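Local coordinates for cypemycin cysteine dehydrogenase (decarboxylating) (PDB 6JDD), which catalyses the oxidative decarboxylation of the C-terminal cysteine of the cypemycin precursor peptide, a step in forming its aminovinyl-cysteine group, at residues E10-V15 and L113-L118; K64-S69 and P73-E78. All coordinates share one frame; numbering follows the deposited sequence.

Contact 1 of 2, residues E10-V15 and L113-L118. With FAD (flavin-adenine dinucleotide), chain B.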
loop_
_atom_site.group_PDB
_atom_site.type_symbol
_atom_site.label_atom_id
_atom_site.label_comp_id
_atom_site.label_asym_id
_atom_site.label_seq_id
_atom_site.Cartn_x
_atom_site.Cartn_y
_atom_site.Cartn_z
ATOM N N GLU A 10 18.263 36.051 -16.457
ATOM C CA GLU A 10 17.581 34.802 -16.065
ATOM C C GLU A 10 16.398 34.536 -16.990
ATOM O O GLU A 10 15.764 35.494 -17.380
ATOM C CB GLU A 10 17.058 35.048 -14.652
ATOM C CG GLU A 10 16.529 33.837 -13.929
ATOM C CD GLU A 10 16.481 34.075 -12.437
ATOM O OE1 GLU A 10 17.306 34.824 -11.962
ATOM O OE2 GLU A 10 15.634 33.513 -11.772
ATOM N N LEU A 11 16.207 33.290 -17.418
ATOM C CA LEU A 11 14.953 32.927 -18.110
ATOM C C LEU A 11 14.346 31.671 -17.480
ATOM O O LEU A 11 14.908 31.138 -16.586
ATOM C CB LEU A 11 15.224 32.776 -19.605
ATOM C CG LEU A 11 16.309 31.801 -20.008
ATOM C CD1 LEU A 11 15.815 30.371 -19.912
ATOM C CD2 LEU A 11 16.737 32.124 -21.423
ATOM N N HIS A 12 13.161 31.307 -17.923
ATOM C CA HIS A 12 12.387 30.145 -17.459
ATOM C C HIS A 12 12.024 29.294 -18.659
ATOM O O HIS A 12 11.585 29.864 -19.669
ATOM C CB HIS A 12 11.107 30.582 -16.768
ATOM C CG HIS A 12 10.366 29.413 -16.230
ATOM N ND1 HIS A 12 10.404 29.077 -14.907
ATOM C CD2 HIS A 12 9.614 28.483 -16.840
ATOM C CE1 HIS A 12 9.682 27.996 -14.726
ATOM N NE2 HIS A 12 9.218 27.597 -15.884
ATOM N N VAL A 13 12.223 27.988 -18.530
ATOM C CA VAL A 13 11.872 26.998 -19.572
ATOM C C VAL A 13 10.745 26.148 -19.004
ATOM O O VAL A 13 10.892 25.604 -17.937
ATOM C CB VAL A 13 13.068 26.157 -20.040
ATOM C CG1 VAL A 13 12.611 25.135 -21.038
ATOM C CG2 VAL A 13 14.169 27.005 -20.657
ATOM N N HIS A 14 9.628 26.105 -19.709
ATOM C CA HIS A 14 8.459 25.269 -19.366
ATOM C C HIS A 14 8.395 24.118 -20.358
ATOM O O HIS A 14 8.271 24.375 -21.578
ATOM C CB HIS A 14 7.188 26.110 -19.350
ATOM C CG HIS A 14 5.976 25.326 -18.992
ATOM N ND1 HIS A 14 5.891 24.606 -17.813
ATOM C CD2 HIS A 14 4.829 25.102 -19.663
ATOM C CE1 HIS A 14 4.727 23.987 -17.778
ATOM N NE2 HIS A 14 4.068 24.250 -18.914
ATOM N N VAL A 15 8.569 22.908 -19.843
ATOM C CA VAL A 15 8.727 21.674 -20.661
ATOM C C VAL A 15 7.416 20.903 -20.615
ATOM O O VAL A 15 6.944 20.622 -19.498
ATOM C CB VAL A 15 9.888 20.813 -20.140
ATOM C CG1 VAL A 15 10.175 19.621 -21.063
ATOM C CG2 VAL A 15 11.134 21.657 -19.899
ATOM N N LEU A 113 0.801 27.386 -15.757
ATOM C CA LEU A 113 -0.184 28.091 -16.604
ATOM C C LEU A 113 -0.679 29.357 -15.912
ATOM O O LEU A 113 -0.884 30.319 -16.612
ATOM C CB LEU A 113 -1.274 27.144 -17.102
ATOM C CG LEU A 113 -1.122 26.855 -18.590
ATOM C CD1 LEU A 113 -0.485 25.513 -18.840
ATOM C CD2 LEU A 113 -2.420 27.004 -19.340
ATOM N N MET A 114 -0.858 29.340 -14.592
ATOM C CA MET A 114 -1.174 30.595 -13.872
ATOM C C MET A 114 -0.071 31.607 -14.224
ATOM O O MET A 114 -0.378 32.704 -14.635
ATOM C CB MET A 114 -1.266 30.358 -12.357
ATOM C CG MET A 114 -1.514 31.613 -11.522
ATOM S SD MET A 114 -3.187 32.199 -11.754
ATOM C CE MET A 114 -4.056 31.161 -10.570
ATOM N N MET A 115 1.176 31.163 -14.092
ATOM C CA MET A 115 2.380 31.983 -14.309
ATOM C C MET A 115 2.349 32.560 -15.722
ATOM O O MET A 115 2.510 33.756 -15.862
ATOM C CB MET A 115 3.588 31.084 -14.090
ATOM C CG MET A 115 4.908 31.792 -14.225
ATOM S SD MET A 115 6.257 30.626 -14.020
ATOM C CE MET A 115 6.139 29.650 -15.511
ATOM N N LEU A 116 2.109 31.727 -16.731
ATOM C CA LEU A 116 2.139 32.148 -18.140
ATOM C C LEU A 116 0.937 33.077 -18.422
ATOM O O LEU A 116 1.076 33.967 -19.249
ATOM C CB LEU A 116 2.153 30.917 -19.054
ATOM C CG LEU A 116 3.438 30.094 -19.015
ATOM C CD1 LEU A 116 3.369 28.921 -19.954
ATOM C CD2 LEU A 116 4.646 30.927 -19.339
ATOM N N GLN A 117 -0.217 32.867 -17.766
ATOM C CA GLN A 117 -1.357 33.799 -17.899
ATOM C C GLN A 117 -0.960 35.176 -17.340
ATOM O O GLN A 117 -1.408 36.182 -17.914
ATOM C CB GLN A 117 -2.618 33.316 -17.163
ATOM C CG GLN A 117 -3.328 32.073 -17.744
ATOM C CD GLN A 117 -3.715 32.142 -19.204
ATOM O OE1 GLN A 117 -3.874 33.231 -19.772
ATOM N NE2 GLN A 117 -3.867 30.971 -19.824
ATOM N N LEU A 118 -0.182 35.265 -16.264
ATOM C CA LEU A 118 -0.032 36.544 -15.537
ATOM C C LEU A 118 1.212 37.297 -16.015
ATOM O O LEU A 118 1.312 38.512 -15.805
ATOM C CB LEU A 118 -0.000 36.288 -14.028
ATOM C CG LEU A 118 -1.252 35.661 -13.421
ATOM C CD1 LEU A 118 -1.073 35.495 -11.940
ATOM C CD2 LEU A 118 -2.457 36.513 -13.673
HETATM P PA FAD B . -10.536 21.924 -9.100
HETATM O O1A FAD B . -11.715 21.008 -9.153
HETATM O O2A FAD B . -9.549 21.745 -7.996
HETATM O O5B FAD B . -9.770 21.885 -10.509
HETATM C C5B FAD B . -8.691 20.933 -10.686
HETATM C C4B FAD B . -8.510 20.652 -12.158
HETATM O O4B FAD B . -8.478 19.217 -12.368
HETATM C C3B FAD B . -9.612 21.183 -13.084
HETATM O O3B FAD B . -9.075 21.624 -14.325
HETATM C C2B FAD B . -10.513 19.958 -13.265
HETATM O O2B FAD B . -11.262 20.001 -14.460
HETATM C C1B FAD B . -9.478 18.839 -13.286
HETATM N N9A FAD B . -10.007 17.544 -12.876
HETATM C C8A FAD B . -11.283 17.067 -13.047
HETATM N N7A FAD B . -11.438 15.856 -12.563
HETATM C C5A FAD B . -10.191 15.521 -12.046
HETATM C C6A FAD B . -9.705 14.369 -11.398
HETATM N N6A FAD B . -10.445 13.293 -11.147
HETATM N N1A FAD B . -8.407 14.373 -11.015
HETATM C C2A FAD B . -7.665 15.460 -11.270
HETATM N N3A FAD B . -8.013 16.596 -11.870
HETATM C C4A FAD B . -9.305 16.558 -12.237
HETATM N N1 FAD B . -6.215 30.647 -8.045
HETATM C C2 FAD B . -7.050 31.703 -8.174
HETATM O O2 FAD B . -7.747 31.842 -9.182
HETATM N N3 FAD B . -7.161 32.655 -7.210
HETATM C C4 FAD B . -6.432 32.602 -6.047
HETATM O O4 FAD B . -6.564 33.479 -5.207
HETATM C C4X FAD B . -5.552 31.516 -5.875
HETATM N N5 FAD B . -4.849 31.448 -4.774
HETATM C C5X FAD B . -4.000 30.383 -4.630
HETATM C C6 FAD B . -3.238 30.293 -3.452
HETATM C C7 FAD B . -2.365 29.253 -3.240
HETATM C C7M FAD B . -1.564 29.188 -1.966
HETATM C C8 FAD B . -2.230 28.246 -4.228
HETATM C C8M FAD B . -1.281 27.095 -4.018
HETATM C C9 FAD B . -2.973 28.322 -5.388
HETATM C C9A FAD B . -3.867 29.383 -5.613
HETATM N N10 FAD B . -4.633 29.490 -6.773
HETATM C C10 FAD B . -5.497 30.555 -6.946
HETATM C "C1'" FAD B . -4.519 28.463 -7.824
HETATM C "C2'" FAD B . -5.664 27.469 -7.775
HETATM O "O2'" FAD B . -5.589 26.708 -6.573
HETATM C "C3'" FAD B . -5.620 26.522 -8.977
HETATM O "O3'" FAD B . -5.911 27.254 -10.164
HETATM C "C4'" FAD B . -6.587 25.342 -8.866
HETATM O "O4'" FAD B . -6.458 24.506 -10.018
HETATM C "C5'" FAD B . -8.026 25.784 -8.728
HETATM O "O5'" FAD B . -8.900 24.626 -8.816
HETATM P P FAD B . -10.455 24.790 -8.462
HETATM O O1P FAD B . -10.992 25.959 -9.218
HETATM O O2P FAD B . -10.607 24.759 -6.977
HETATM O O3P FAD B . -11.062 23.439 -9.080
#
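Met115 lays its terminal methyl over one face of the His12 imidazole. The CE atom of Met115 is 3.9 Å from the centroid of the His12 ring and 18° off its normal, displaced toward the rim so that its nearest ring atom is His12 NE2, at 3.7 Å. SD of Met115 stands above the same ring, 4.5 Å from the His12 centroid, so the pair combines a CH-pi contact with a sulfur-aromatic one. The extended methionine chain carries SD over the ring, and the bend at the last torsion (chi3 70°) swings CE over it too. Two residues along strand 10-15, His14 meets Leu116 more loosely: CD2 of His14 is 4.1 Å from CD1 of Leu116, the methyl approaching the ring obliquely. Leu116 also packs on Phe90 and Val92 of the neighbouring strand 90-95. Both histidines are buried, and three of their ring nitrogens have serine partners: ND1 of His12 bonds to Ser84 OG, while Ser43 OG is shared by NE2 of His12 and ND1 of His14. From the same turn of helix, Met114 turns to the flavin, its CE 3.4 Å from N1 of FAD, a cofactor that is also hydrogen-bonded to residues of a second subunit. The chemistry divides by direction: serine hydroxyls hold both nitrogens of His12 and ND1 of His14 and probably fix how the His12 ring is turned, whereas the helix offers only methyl, sulfur and leucine carbons, a dispersive interface between strand and helix.

Contact 2 of 2, residues K64-S69 and P73-E78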
loop_
_atom_site.group_PDB
_atom_site.type_symbol
_atom_site.label_atom_id
_atom_site.label_comp_id
_atom_site.label_asym_id
_atom_site.label_seq_id
_atom_site.Cartn_x
_atom_site.Cartn_y
_atom_site.Cartn_z
ATOM N N LYS A 64 15.790 27.399 -10.265
ATOM C CA LYS A 64 14.811 26.503 -9.593
ATOM C C LYS A 64 14.239 25.517 -10.599
ATOM O O LYS A 64 14.061 25.893 -11.790
ATOM C CB LYS A 64 13.703 27.330 -8.955
ATOM C CG LYS A 64 14.185 28.216 -7.812
ATOM C CD LYS A 64 15.268 27.552 -6.926
ATOM C CE LYS A 64 15.297 28.035 -5.483
ATOM N NZ LYS A 64 15.476 29.508 -5.391
ATOM N N VAL A 65 14.008 24.296 -10.146
ATOM C CA VAL A 65 13.397 23.262 -11.013
ATOM C C VAL A 65 12.204 22.721 -10.252
ATOM O O VAL A 65 12.333 22.470 -9.074
ATOM C CB VAL A 65 14.390 22.159 -11.416
ATOM C CG1 VAL A 65 13.721 21.078 -12.244
ATOM C CG2 VAL A 65 15.559 22.711 -12.191
ATOM N N TRP A 66 11.063 22.636 -10.905
ATOM C CA TRP A 66 9.827 22.149 -10.251
ATOM C C TRP A 66 8.888 21.457 -11.236
ATOM O O TRP A 66 8.903 21.746 -12.449
ATOM C CB TRP A 66 9.116 23.252 -9.501
ATOM C CG TRP A 66 9.050 24.587 -10.169
ATOM C CD1 TRP A 66 9.998 25.561 -10.108
ATOM C CD2 TRP A 66 7.952 25.147 -10.906
ATOM N NE1 TRP A 66 9.583 26.675 -10.766
ATOM C CE2 TRP A 66 8.328 26.457 -11.256
ATOM C CE3 TRP A 66 6.692 24.675 -11.302
ATOM C CZ2 TRP A 66 7.503 27.300 -11.987
ATOM C CZ3 TRP A 66 5.869 25.511 -12.012
ATOM C CH2 TRP A 66 6.279 26.800 -12.356
ATOM N N VAL A 67 8.123 20.526 -10.698
ATOM C CA VAL A 67 7.035 19.866 -11.439
ATOM C C VAL A 67 5.836 20.803 -11.411
ATOM O O VAL A 67 5.575 21.416 -10.353
ATOM C CB VAL A 67 6.732 18.485 -10.864
ATOM C CG1 VAL A 67 5.528 17.891 -11.567
ATOM C CG2 VAL A 67 7.951 17.580 -11.005
ATOM N N ASP A 68 5.203 20.947 -12.572
ATOM C CA ASP A 68 4.077 21.875 -12.802
ATOM C C ASP A 68 2.775 21.282 -12.190
ATOM O O ASP A 68 1.945 20.692 -12.900
ATOM C CB ASP A 68 3.938 22.214 -14.295
ATOM C CG ASP A 68 2.755 23.150 -14.544
ATOM O OD1 ASP A 68 2.465 23.918 -13.621
ATOM O OD2 ASP A 68 2.104 23.078 -15.654
ATOM N N SER A 69 2.652 21.404 -10.884
ATOM C CA SER A 69 1.527 20.744 -10.128
ATOM C C SER A 69 1.296 21.542 -8.865
ATOM O O SER A 69 2.269 21.941 -8.255
ATOM C CB SER A 69 1.718 19.304 -9.779
ATOM O OG SER A 69 0.723 18.937 -8.848
ATOM N N PRO A 73 5.755 20.683 -3.615
ATOM C CA PRO A 73 6.277 21.682 -2.684
ATOM C C PRO A 73 7.371 22.612 -3.249
ATOM O O PRO A 73 7.652 23.613 -2.661
ATOM C CB PRO A 73 6.793 20.818 -1.518
ATOM C CG PRO A 73 7.002 19.413 -2.082
ATOM C CD PRO A 73 6.008 19.284 -3.214
ATOM N N ASP A 74 7.966 22.309 -4.392
ATOM C CA ASP A 74 9.043 23.182 -4.935
ATOM C C ASP A 74 8.445 24.351 -5.720
ATOM O O ASP A 74 9.227 25.236 -6.152
ATOM C CB ASP A 74 10.022 22.436 -5.844
ATOM C CG ASP A 74 10.823 21.362 -5.136
ATOM O OD1 ASP A 74 11.149 21.572 -3.951
ATOM O OD2 ASP A 74 11.085 20.310 -5.788
ATOM N N VAL A 75 7.130 24.358 -5.929
ATOM C CA VAL A 75 6.497 25.397 -6.782
ATOM C C VAL A 75 6.687 26.732 -6.080
ATOM O O VAL A 75 6.229 26.898 -4.958
ATOM C CB VAL A 75 5.016 25.108 -7.038
ATOM C CG1 VAL A 75 4.313 26.293 -7.648
ATOM C CG2 VAL A 75 4.853 23.924 -7.944
ATOM N N PRO A 76 7.370 27.714 -6.696
ATOM C CA PRO A 76 7.625 28.985 -6.025
ATOM C C PRO A 76 6.346 29.796 -5.916
ATOM O O PRO A 76 5.482 29.711 -6.777
ATOM C CB PRO A 76 8.652 29.686 -6.912
ATOM C CG PRO A 76 8.398 29.093 -8.266
ATOM C CD PRO A 76 7.986 27.650 -8.024
ATOM N N PRO A 77 6.174 30.569 -4.832
ATOM C CA PRO A 77 4.945 31.331 -4.642
ATOM C C PRO A 77 4.672 32.398 -5.712
ATOM O O PRO A 77 3.502 32.614 -5.995
ATOM C CB PRO A 77 5.133 31.999 -3.275
ATOM C CG PRO A 77 6.629 31.961 -3.018
ATOM C CD PRO A 77 7.136 30.735 -3.738
ATOM N N GLU A 78 5.722 32.978 -6.300
ATOM C CA GLU A 78 5.602 34.083 -7.292
ATOM C C GLU A 78 4.977 33.646 -8.627
ATOM O O GLU A 78 4.676 34.540 -9.443
ATOM C CB GLU A 78 6.958 34.692 -7.562
ATOM C CG GLU A 78 7.897 33.778 -8.306
ATOM C CD GLU A 78 8.906 33.047 -7.425
ATOM O OE1 GLU A 78 10.025 32.745 -7.957
ATOM O OE2 GLU A 78 8.580 32.779 -6.209
#
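A proline ring stands on an indole: Pro76 crosses Trp66 at about a right angle and sets its CD carbon over one face of the pyrrole part, 3.4 Å from the centroid of that five-membered ring and 15° off its normal. This is a CH-pi contact, with Trp66 NE1 the ring atom nearest to Pro76 CD; CG of Pro76 follows at 3.7 Å from the same NE1. Farther along the indole, CG2 of Val75 lies 3.9 Å from Trp66 CE3. That methyl also rests against two main-chain oxygens, Val67 O and Ser69 O. At the base of the tryptophan, its CB meets CB of Asp74 at 3.9 Å. Trp66 places CG between its backbone N and carbonyl carbon (chi1 41°), an orientation that turns one face of the indole to Pro76 CD and the CA of Val75. With an alanine here, Pro76 and Val75 would probably lose the flat surface they rest on, opening a gap between the loop and strand 65-67 and leaving segment 73-78 less firmly placed. The strand is the outermost of the sheet within this chain, bonded to strand 39-44. Val65 and Val67 pack on helix 54-60, while Trp66 also reaches Ala112 and Met115 of helix 111-118, so the indole touches the covering loop and that helix alike.

Overall arrangement
Strand 10-15 opens the chain's Rossmann-like parallel sheet (strand order 3-2-1-4-5-6), and contact 1 closes a long loop from this inner strand to helix 111-118. Nested within that loop is contact 2, a short local closure in which the chain leaves edge strand 65-67 and folds back over it before entering strand 90-95. The two centres are 11 Å apart and the contacts touch: CZ2 of Trp66 meets CE1 of His12 at 3.6 Å and SD of Met115 at 4.1 Å, and Asp68 packs on His14. Together they join inner strand, edge strand, covering loop and the helix that reaches the flavin in a twelve-chain assembly.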